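Local coordinates for CalG4 (Micromonospora echinospora, PDB 3IA7), which belongs to the GT-B fold class, with two Rossmann-like domains, each built on a parallel beta sheet, facing each other across a cleft, at residues P319-P324 with L342-R347; H304-A309 with H325-A330; K195-F200 with E335-L340. All coordinates share one frame; numbering follows the deposited sequence.

Interaction 1: P319-P324 with L342-R347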
loop_
_atom_site.group_PDB
_atom_site.type_symbol
_atom_site.label_atom_id
_atom_site.label_comp_id
_atom_site.label_asym_id
_atom_site.label_seq_id
_atom_site.Cartn_x
_atom_site.Cartn_y
_atom_site.Cartn_z
ATOM N N PRO A 319 5.235 12.326 15.165
ATOM C CA PRO A 319 4.253 13.058 15.967
ATOM C C PRO A 319 3.465 14.103 15.147
ATOM O O PRO A 319 3.948 14.578 14.117
ATOM C CB PRO A 319 5.106 13.735 17.076
ATOM C CG PRO A 319 6.447 13.938 16.454
ATOM C CD PRO A 319 6.629 12.746 15.453
ATOM N N LEU A 320 2.267 14.460 15.602
ATOM C CA LEU A 320 1.349 15.277 14.762
ATOM C C LEU A 320 1.098 16.672 15.341
ATOM O O LEU A 320 1.002 16.852 16.570
ATOM C CB LEU A 320 -0.001 14.561 14.626
ATOM C CG LEU A 320 -0.065 13.294 13.759
ATOM C CD1 LEU A 320 1.120 12.442 14.002
ATOM C CD2 LEU A 320 -1.311 12.533 14.132
ATOM N N VAL A 321 0.958 17.656 14.454
ATOM C CA VAL A 321 0.260 18.878 14.815
ATOM C C VAL A 321 -1.050 18.839 14.003
ATOM O O VAL A 321 -1.028 18.603 12.783
ATOM C CB VAL A 321 1.058 20.135 14.507
ATOM C CG1 VAL A 321 0.268 21.408 14.907
ATOM C CG2 VAL A 321 2.429 20.082 15.262
ATOM N N LEU A 322 -2.161 18.974 14.710
ATOM C CA LEU A 322 -3.496 18.808 14.144
ATOM C C LEU A 322 -4.170 20.146 13.878
ATOM O O LEU A 322 -4.075 21.080 14.686
ATOM C CB LEU A 322 -4.351 17.942 15.071
ATOM C CG LEU A 322 -3.912 16.456 15.107
ATOM C CD1 LEU A 322 -5.001 15.591 15.638
ATOM C CD2 LEU A 322 -3.487 15.845 13.768
ATOM N N VAL A 323 -4.851 20.229 12.740
ATOM C CA VAL A 323 -5.732 21.353 12.428
ATOM C C VAL A 323 -7.119 20.760 12.058
ATOM O O VAL A 323 -7.505 20.682 10.872
ATOM C CB VAL A 323 -5.078 22.248 11.375
ATOM C CG1 VAL A 323 -3.911 23.075 12.032
ATOM C CG2 VAL A 323 -4.554 21.458 10.167
ATOM N N PRO A 324 -7.854 20.276 13.080
ATOM C CA PRO A 324 -9.104 19.516 12.887
ATOM C C PRO A 324 -10.272 20.286 12.291
ATOM O O PRO A 324 -11.215 19.656 11.798
ATOM C CB PRO A 324 -9.509 19.093 14.303
ATOM C CG PRO A 324 -8.378 19.385 15.181
ATOM C CD PRO A 324 -7.509 20.406 14.512
ATOM N N LEU A 342 -0.231 12.412 21.844
ATOM C CA LEU A 342 0.489 11.944 20.645
ATOM C C LEU A 342 0.633 13.062 19.617
ATOM O O LEU A 342 1.175 12.873 18.520
ATOM C CB LEU A 342 -0.262 10.773 19.964
ATOM C CG LEU A 342 -0.519 9.584 20.895
ATOM C CD1 LEU A 342 -1.441 8.564 20.177
ATOM C CD2 LEU A 342 0.846 8.927 21.262
ATOM N N GLY A 343 0.111 14.233 19.971
ATOM C CA GLY A 343 0.138 15.400 19.077
ATOM C C GLY A 343 -0.430 16.634 19.796
ATOM O O GLY A 343 -1.055 16.536 20.868
ATOM N N SER A 344 -0.212 17.783 19.186
ATOM C CA SER A 344 -0.819 19.023 19.609
ATOM C C SER A 344 -1.874 19.474 18.573
ATOM O O SER A 344 -2.044 18.857 17.505
ATOM C CB SER A 344 0.270 20.071 19.803
ATOM O OG SER A 344 0.895 20.348 18.565
ATOM N N VAL A 345 -2.598 20.524 18.909
ATOM C CA VAL A 345 -3.657 21.026 18.060
ATOM C C VAL A 345 -3.496 22.536 17.882
ATOM O O VAL A 345 -3.171 23.238 18.833
ATOM C CB VAL A 345 -5.045 20.650 18.634
ATOM C CG1 VAL A 345 -5.305 21.310 20.004
ATOM C CG2 VAL A 345 -6.164 20.992 17.650
ATOM N N LEU A 346 -3.693 23.024 16.654
ATOM C CA LEU A 346 -3.793 24.464 16.414
ATOM C C LEU A 346 -5.241 24.818 16.120
ATOM O O LEU A 346 -5.922 24.093 15.394
ATOM C CB LEU A 346 -2.936 24.891 15.230
ATOM C CG LEU A 346 -1.399 24.906 15.394
ATOM C CD1 LEU A 346 -0.749 25.025 14.052
ATOM C CD2 LEU A 346 -1.005 26.067 16.266
ATOM N N ARG A 347 -5.699 25.927 16.681
ATOM C CA ARG A 347 -7.033 26.452 16.320
ATOM C C ARG A 347 -6.991 27.401 15.129
ATOM O O ARG A 347 -5.911 27.859 14.752
ATOM C CB ARG A 347 -7.743 27.112 17.516
ATOM C CG ARG A 347 -7.977 26.159 18.700
ATOM C CD ARG A 347 -8.638 24.826 18.307
ATOM N NE ARG A 347 -8.705 23.906 19.444
ATOM C CZ ARG A 347 -9.354 22.740 19.460
ATOM N NH1 ARG A 347 -10.038 22.322 18.390
ATOM N NH2 ARG A 347 -9.327 21.987 20.558
#
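Leu320, Val321 and Leu322 pair in parallel with Gly343, Ser344 and Val345, the two short strands inclined by 20° with their axes 4.5 Å apart at closest approach. Leu320 O accepts from Ser344 N at 3.0 Å, Leu322 N gives to Ser344 O at 2.8 Å, and Leu346 N reaches Leu322 O almost in line with its carbonyl (C=O...N 174°). A weak bond from Leu320 N to Leu342 O begins the series.

On the face bearing Val321 and Ser344, the valine sets CG1 anti to its backbone N (chi1 180°), and this methyl meets Leu346 CD1 at 3.9 Å; its CG2 lies against Ser344 OG. Val323 and Leu346 run side by side in the same direction, Val323 CG1 to Leu346 CB 3.8 Å. On the face of Leu322, Val345 CG2 presses on Pro324 CD at 3.5 Å, tight for two carbons, the two side chains crossing at about a right angle.

Strand 298-303 bonds to the other edge of strand 320-322, leaving 343-345 outermost in this chain's sheet. Helices 331-339 and 307-315 cover the Leu320 and Leu322 face, helix 353-365 that of Val321. Helix 331-339 is the connection of the beta-alpha-beta crossover that brings the two strands side by side in a Rossmann-like sheet.

Interaction 2: H304-A309 with H325-A330; sequences HGTTGA and HFATEA
The His304 imidazole meets Ala327 at its edge: Ala327 CB lies in the ring plane, 3.8 Å from His304 CD2. Over one face of the same ring, offset toward the rim, sits the backbone N of Thr306, 4.1 Å above the plane. Phe326, whose CB faces His304 CB, carries its own ring away from this contact; His325 NE2 lies 3.4 Å above one face of that ring, near the rim, and the rings of His245 and Phe248 meet it at steep angles.

His304 CG stands between backbone N and carbonyl carbon (chi1 52°), and ND1 has a weak bond to Ser237 O. Thr306 CG2 adds a methyl contact to Ala327 CB at 4.1 Å. Ala330 CB is wedged against the backbone of the other segment, 3.1 Å from His304 O and 3.5 Å from Gly305 C. His304 O is buried here and has no polar partner in the model. Gly305 has a positive phi of 99°; at its backbone angles a CB would be jammed against His304 O, which calls for glycine at this turn into the helix.

No direct hydrogen bond joins the segments. A water accepts from Thr307 N at 3.0 Å and makes a weak bond to Glu329 O, while Ser333 OG bonds to both Gly305 O and Ala330 O. The contact brings together two loops after the C-terminal ends of neighbouring parallel strands in a Rossmann-like sheet: one leads from strand 298-303 into helix 307-315, with Thr306 at its N-cap position, and the other from strand 320-322 into helix 331-339.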
loop_
_atom_site.group_PDB
_atom_site.type_symbol
_atom_site.label_atom_id
_atom_site.label_comp_id
_atom_site.label_asym_id
_atom_site.label_seq_id
_atom_site.Cartn_x
_atom_site.Cartn_y
_atom_site.Cartn_z
ATOM N N HIS A 304 -4.979 17.310 9.110
ATOM C CA HIS A 304 -6.364 17.513 9.565
ATOM C C HIS A 304 -6.801 16.541 10.692
ATOM O O HIS A 304 -7.645 16.880 11.525
ATOM C CB HIS A 304 -7.345 17.473 8.379
ATOM C CG HIS A 304 -7.202 16.251 7.518
ATOM N ND1 HIS A 304 -5.977 15.804 7.048
ATOM C CD2 HIS A 304 -8.124 15.380 7.039
ATOM C CE1 HIS A 304 -6.150 14.697 6.348
ATOM N NE2 HIS A 304 -7.445 14.424 6.315
ATOM N N GLY A 305 -6.247 15.350 10.741
ATOM C CA GLY A 305 -6.497 14.505 11.917
ATOM C C GLY A 305 -7.578 13.437 11.756
ATOM O O GLY A 305 -8.079 12.919 12.745
ATOM N N THR A 306 -7.949 13.122 10.515
ATOM C CA THR A 306 -8.802 11.960 10.252
ATOM C C THR A 306 -8.068 10.689 10.741
ATOM O O THR A 306 -6.828 10.631 10.706
ATOM C CB THR A 306 -9.126 11.829 8.744
ATOM O OG1 THR A 306 -7.903 11.860 7.997
ATOM C CG2 THR A 306 -9.995 13.003 8.302
ATOM N N THR A 307 -8.832 9.705 11.218
ATOM C CA THR A 307 -8.238 8.483 11.782
ATOM C C THR A 307 -7.220 7.858 10.836
ATOM O O THR A 307 -6.156 7.416 11.282
ATOM C CB THR A 307 -9.286 7.415 12.107
ATOM O OG1 THR A 307 -9.972 7.109 10.910
ATOM C CG2 THR A 307 -10.304 7.926 13.107
ATOM N N GLY A 308 -7.546 7.836 9.549
ATOM C CA GLY A 308 -6.637 7.340 8.508
ATOM C C GLY A 308 -5.270 8.006 8.501
ATOM O O GLY A 308 -4.232 7.332 8.533
ATOM N N ALA A 309 -5.278 9.333 8.422
ATOM C CA ALA A 309 -4.059 10.116 8.324
ATOM C C ALA A 309 -3.222 10.003 9.612
ATOM O O ALA A 309 -1.993 9.994 9.567
ATOM C CB ALA A 309 -4.395 11.562 8.048
ATOM N N HIS A 325 -10.256 21.615 12.373
ATOM C CA HIS A 325 -11.372 22.384 11.822
ATOM C C HIS A 325 -11.499 22.228 10.288
ATOM O O HIS A 325 -12.540 22.564 9.702
ATOM C CB HIS A 325 -11.271 23.852 12.232
ATOM C CG HIS A 325 -10.237 24.629 11.478
ATOM N ND1 HIS A 325 -8.888 24.544 11.753
ATOM C CD2 HIS A 325 -10.364 25.539 10.480
ATOM C CE1 HIS A 325 -8.228 25.354 10.945
ATOM N NE2 HIS A 325 -9.099 25.967 10.161
ATOM N N PHE A 326 -10.450 21.706 9.649
ATOM C CA PHE A 326 -10.481 21.513 8.195
ATOM C C PHE A 326 -11.307 20.299 7.785
ATOM O O PHE A 326 -11.821 20.257 6.675
ATOM C CB PHE A 326 -9.065 21.465 7.594
ATOM C CG PHE A 326 -8.394 22.815 7.522
ATOM C CD1 PHE A 326 -8.950 23.850 6.769
ATOM C CD2 PHE A 326 -7.207 23.054 8.209
ATOM C CE1 PHE A 326 -8.323 25.094 6.706
ATOM C CE2 PHE A 326 -6.578 24.295 8.148
ATOM C CZ PHE A 326 -7.139 25.318 7.393
ATOM N N ALA A 327 -11.446 19.329 8.691
ATOM C CA ALA A 327 -12.238 18.130 8.441
ATOM C C ALA A 327 -13.219 17.918 9.590
ATOM O O ALA A 327 -12.804 17.630 10.704
ATOM C CB ALA A 327 -11.322 16.914 8.271
ATOM N N THR A 328 -14.517 18.083 9.338
ATOM C CA THR A 328 -15.528 17.760 10.367
ATOM C C THR A 328 -15.420 16.309 10.885
ATOM O O THR A 328 -15.640 16.042 12.074
ATOM C CB THR A 328 -16.973 18.082 9.909
ATOM O OG1 THR A 328 -17.125 17.765 8.516
ATOM C CG2 THR A 328 -17.281 19.562 10.130
ATOM N N GLU A 329 -15.038 15.393 9.999
ATOM C CA GLU A 329 -14.821 13.981 10.359
ATOM C C GLU A 329 -13.663 13.758 11.340
ATOM O O GLU A 329 -13.564 12.694 11.961
ATOM C CB GLU A 329 -14.572 13.155 9.100
ATOM C CG GLU A 329 -15.681 13.273 8.068
ATOM C CD GLU A 329 -15.190 13.059 6.637
ATOM O OE1 GLU A 329 -13.951 12.922 6.435
ATOM O OE2 GLU A 329 -16.059 13.033 5.722
ATOM N N ALA A 330 -12.790 14.752 11.482
ATOM C CA ALA A 330 -11.556 14.596 12.266
ATOM C C ALA A 330 -11.686 14.788 13.791
ATOM O O ALA A 330 -10.747 14.479 14.527
ATOM C CB ALA A 330 -10.458 15.508 11.718
HETATM O O HOH W 1 -11.784 10.062 10.724
#

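Interaction 3: K195-F200 with E335-L340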
loop_
_atom_site.group_PDB
_atom_site.type_symbol
_atom_site.label_atom_id
_atom_site.label_comp_id
_atom_site.label_asym_id
_atom_site.label_seq_id
_atom_site.Cartn_x
_atom_site.Cartn_y
_atom_site.Cartn_z
ATOM N N LYS A 195 -5.253 -1.482 19.272
ATOM C CA LYS A 195 -6.065 -1.520 20.463
ATOM C C LYS A 195 -5.811 -0.330 21.412
ATOM O O LYS A 195 -6.740 0.186 22.086
ATOM C CB LYS A 195 -5.838 -2.851 21.199
ATOM C CG LYS A 195 -6.873 -3.083 22.290
ATOM C CD LYS A 195 -6.721 -4.524 22.860
ATOM C CE LYS A 195 -7.903 -4.869 23.757
ATOM N NZ LYS A 195 -7.681 -6.212 24.314
ATOM N N SER A 196 -4.557 0.120 21.495
ATOM C CA SER A 196 -4.274 1.160 22.462
ATOM C C SER A 196 -4.954 2.483 22.096
ATOM O O SER A 196 -4.972 3.413 22.919
ATOM C CB SER A 196 -2.763 1.393 22.622
ATOM O OG SER A 196 -2.192 1.710 21.372
ATOM N N PHE A 197 -5.328 2.633 20.827
ATOM C CA PHE A 197 -5.933 3.889 20.371
ATOM C C PHE A 197 -7.437 3.869 20.726
ATOM O O PHE A 197 -8.094 4.919 20.752
ATOM C CB PHE A 197 -5.773 4.057 18.850
ATOM C CG PHE A 197 -6.047 5.464 18.355
ATOM C CD1 PHE A 197 -5.290 6.533 18.838
ATOM C CD2 PHE A 197 -7.018 5.700 17.392
ATOM C CE1 PHE A 197 -5.518 7.878 18.381
ATOM C CE2 PHE A 197 -7.241 7.043 16.896
ATOM C CZ PHE A 197 -6.463 8.117 17.415
ATOM N N GLN A 198 -7.979 2.689 21.033
ATOM C CA GLN A 198 -9.393 2.561 21.393
ATOM C C GLN A 198 -9.745 3.048 22.838
ATOM O O GLN A 198 -9.225 2.499 23.858
ATOM C CB GLN A 198 -9.809 1.082 21.254
ATOM C CG GLN A 198 -11.183 0.768 21.812
ATOM C CD GLN A 198 -12.318 1.290 20.911
ATOM O OE1 GLN A 198 -12.229 1.200 19.680
ATOM N NE2 GLN A 198 -13.422 1.779 21.523
ATOM N N PRO A 199 -10.699 4.007 22.957
ATOM C CA PRO A 199 -11.201 4.377 24.317
ATOM C C PRO A 199 -11.806 3.156 25.041
ATOM O O PRO A 199 -12.504 2.362 24.380
ATOM C CB PRO A 199 -12.307 5.434 24.025
ATOM C CG PRO A 199 -11.990 5.981 22.632
ATOM C CD PRO A 199 -11.357 4.783 21.878
ATOM N N PHE A 200 -11.534 2.984 26.348
ATOM C CA PHE A 200 -12.047 1.810 27.131
ATOM C C PHE A 200 -11.679 0.427 26.524
ATOM O O PHE A 200 -12.454 -0.532 26.666
ATOM C CB PHE A 200 -13.590 1.894 27.299
ATOM C CG PHE A 200 -14.046 3.129 28.021
ATOM C CD1 PHE A 200 -14.233 3.121 29.411
ATOM C CD2 PHE A 200 -14.261 4.315 27.328
ATOM C CE1 PHE A 200 -14.640 4.285 30.091
ATOM C CE2 PHE A 200 -14.663 5.489 28.007
ATOM C CZ PHE A 200 -14.854 5.475 29.375
ATOM N N GLU A 335 -9.400 14.443 18.933
ATOM C CA GLU A 335 -9.477 14.542 20.389
ATOM C C GLU A 335 -8.721 13.383 21.040
ATOM O O GLU A 335 -8.051 13.566 22.046
ATOM C CB GLU A 335 -10.932 14.605 20.880
ATOM C CG GLU A 335 -11.689 15.894 20.499
ATOM C CD GLU A 335 -11.110 17.204 21.090
ATOM O OE1 GLU A 335 -10.434 17.163 22.159
ATOM O OE2 GLU A 335 -11.356 18.289 20.484
ATOM N N ARG A 336 -8.803 12.193 20.445
ATOM C CA ARG A 336 -8.058 11.036 20.970
ATOM C C ARG A 336 -6.531 11.250 20.939
ATOM O O ARG A 336 -5.843 10.989 21.912
ATOM C CB ARG A 336 -8.479 9.734 20.274
ATOM C CG ARG A 336 -7.911 8.449 20.935
ATOM C CD ARG A 336 -8.605 8.079 22.293
ATOM N NE ARG A 336 -8.126 6.776 22.732
ATOM C CZ ARG A 336 -7.890 6.420 23.984
ATOM N NH1 ARG A 336 -8.120 7.275 24.974
ATOM N NH2 ARG A 336 -7.407 5.209 24.230
ATOM N N VAL A 337 -6.017 11.778 19.838
ATOM C CA VAL A 337 -4.598 12.114 19.730
ATOM C C VAL A 337 -4.155 13.074 20.844
ATOM O O VAL A 337 -3.131 12.851 21.475
ATOM C CB VAL A 337 -4.264 12.674 18.332
ATOM C CG1 VAL A 337 -2.896 13.285 18.279
ATOM C CG2 VAL A 337 -4.415 11.525 17.274
ATOM N N ILE A 338 -4.928 14.123 21.084
ATOM C CA ILE A 338 -4.613 15.082 22.169
ATOM C C ILE A 338 -4.730 14.407 23.545
ATOM O O ILE A 338 -3.847 14.546 24.391
ATOM C CB ILE A 338 -5.546 16.334 22.099
ATOM C CG1 ILE A 338 -5.472 17.064 20.738
ATOM C CG2 ILE A 338 -5.324 17.286 23.290
ATOM C CD1 ILE A 338 -4.081 17.142 20.070
ATOM N N GLU A 339 -5.801 13.643 23.747
ATOM C CA GLU A 339 -6.004 12.896 25.002
ATOM C C GLU A 339 -4.834 11.964 25.358
ATOM O O GLU A 339 -4.427 11.825 26.523
ATOM C CB GLU A 339 -7.303 12.074 24.897
ATOM C CG GLU A 339 -7.816 11.563 26.204
ATOM C CD GLU A 339 -8.853 10.450 26.070
ATOM O OE1 GLU A 339 -9.232 10.071 24.924
ATOM O OE2 GLU A 339 -9.272 9.945 27.152
ATOM N N LEU A 340 -4.283 11.321 24.353
ATOM C CA LEU A 340 -3.172 10.425 24.537
ATOM C C LEU A 340 -1.796 11.110 24.512
ATOM O O LEU A 340 -0.767 10.438 24.670
ATOM C CB LEU A 340 -3.206 9.310 23.455
ATOM C CG LEU A 340 -4.446 8.393 23.577
ATOM C CD1 LEU A 340 -4.413 7.348 22.506
ATOM C CD2 LEU A 340 -4.421 7.755 24.968
HETATM O O HOH W 2 -7.746 2.606 25.977
#
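Arg336 reaches across to Phe197 and makes two kinds of contact with it. Its NE donates to Phe197 O at 2.7 Å with an N-H...O angle of 166°; the oxygen lies close to the guanidinium plane, but NE stands well above the carbonyl plane. Meanwhile Arg336 CG lies over the face of the Phe197 ring, 3.9 Å from its centroid, in a CH-pi contact. CG is anti to the backbone N (chi1 -170°), which sets it over the ring; the bend at chi2 (74°) then turns CD away. NH2 adds a weak bond to Ser196 O.

Carbon atoms cover both faces of the guanidinium. Pro199 CA lies 3.8 Å above its centre, and Leu340 CD2 covers the opposite face nearer the rim. Glu339 OE1, in the guanidinium plane, forms a salt bridge with Arg336 NH1 at 3.0 Å, and NH1 meets it from above the carboxylate plane; this helps to hold the group from within its own helix and probably offsets its charge. Around the phenylalanine, Val337 CG2 stands at the ring edge, 4.0 Å from Phe197 CE1, and Leu340 CD1 touches Phe197 CD1 at 3.9 Å.

Further out, a water gives a 2.6 Å bond to Gln198 O and receives a weak one from Arg336 NH2. The loop is itself held by Ser196 OG on Asp379 and Gln198 OE1 on Ala135 N, while Met376 packs on Phe197 and Leu340.

The loop follows strand 189-191 of the first sheet, whereas helix 331-339 flanks the second. Such a contact between the two Rossmann-like halves is consistent with the interdomain interface of a GT-B fold.

Interactions 1 and 2 have centres about 10 Å apart and touch directly, Leu322 CD2 lying 3.8 Å from Gly305 CA: the strand pairing of interaction 1 passes at Pro324 into the loop of interaction 2. Helix 331-339 ties interaction 1 to interaction 3; the centres of interactions 1 and 3 are about 14 Å apart, Leu342 N probably bonds to Val337 O (3.0 Å), and Ile338 CD1 packs 3.2 Å from Gly343 O. Interactions 2 and 3 do not touch, their nearest atoms being about 5 Å apart. Together they run from an edge of the second sheet to the first domain. The residues at the two calcium sites, Leu42 with Glu46 and Gln225 with His297, all lie outside these segments.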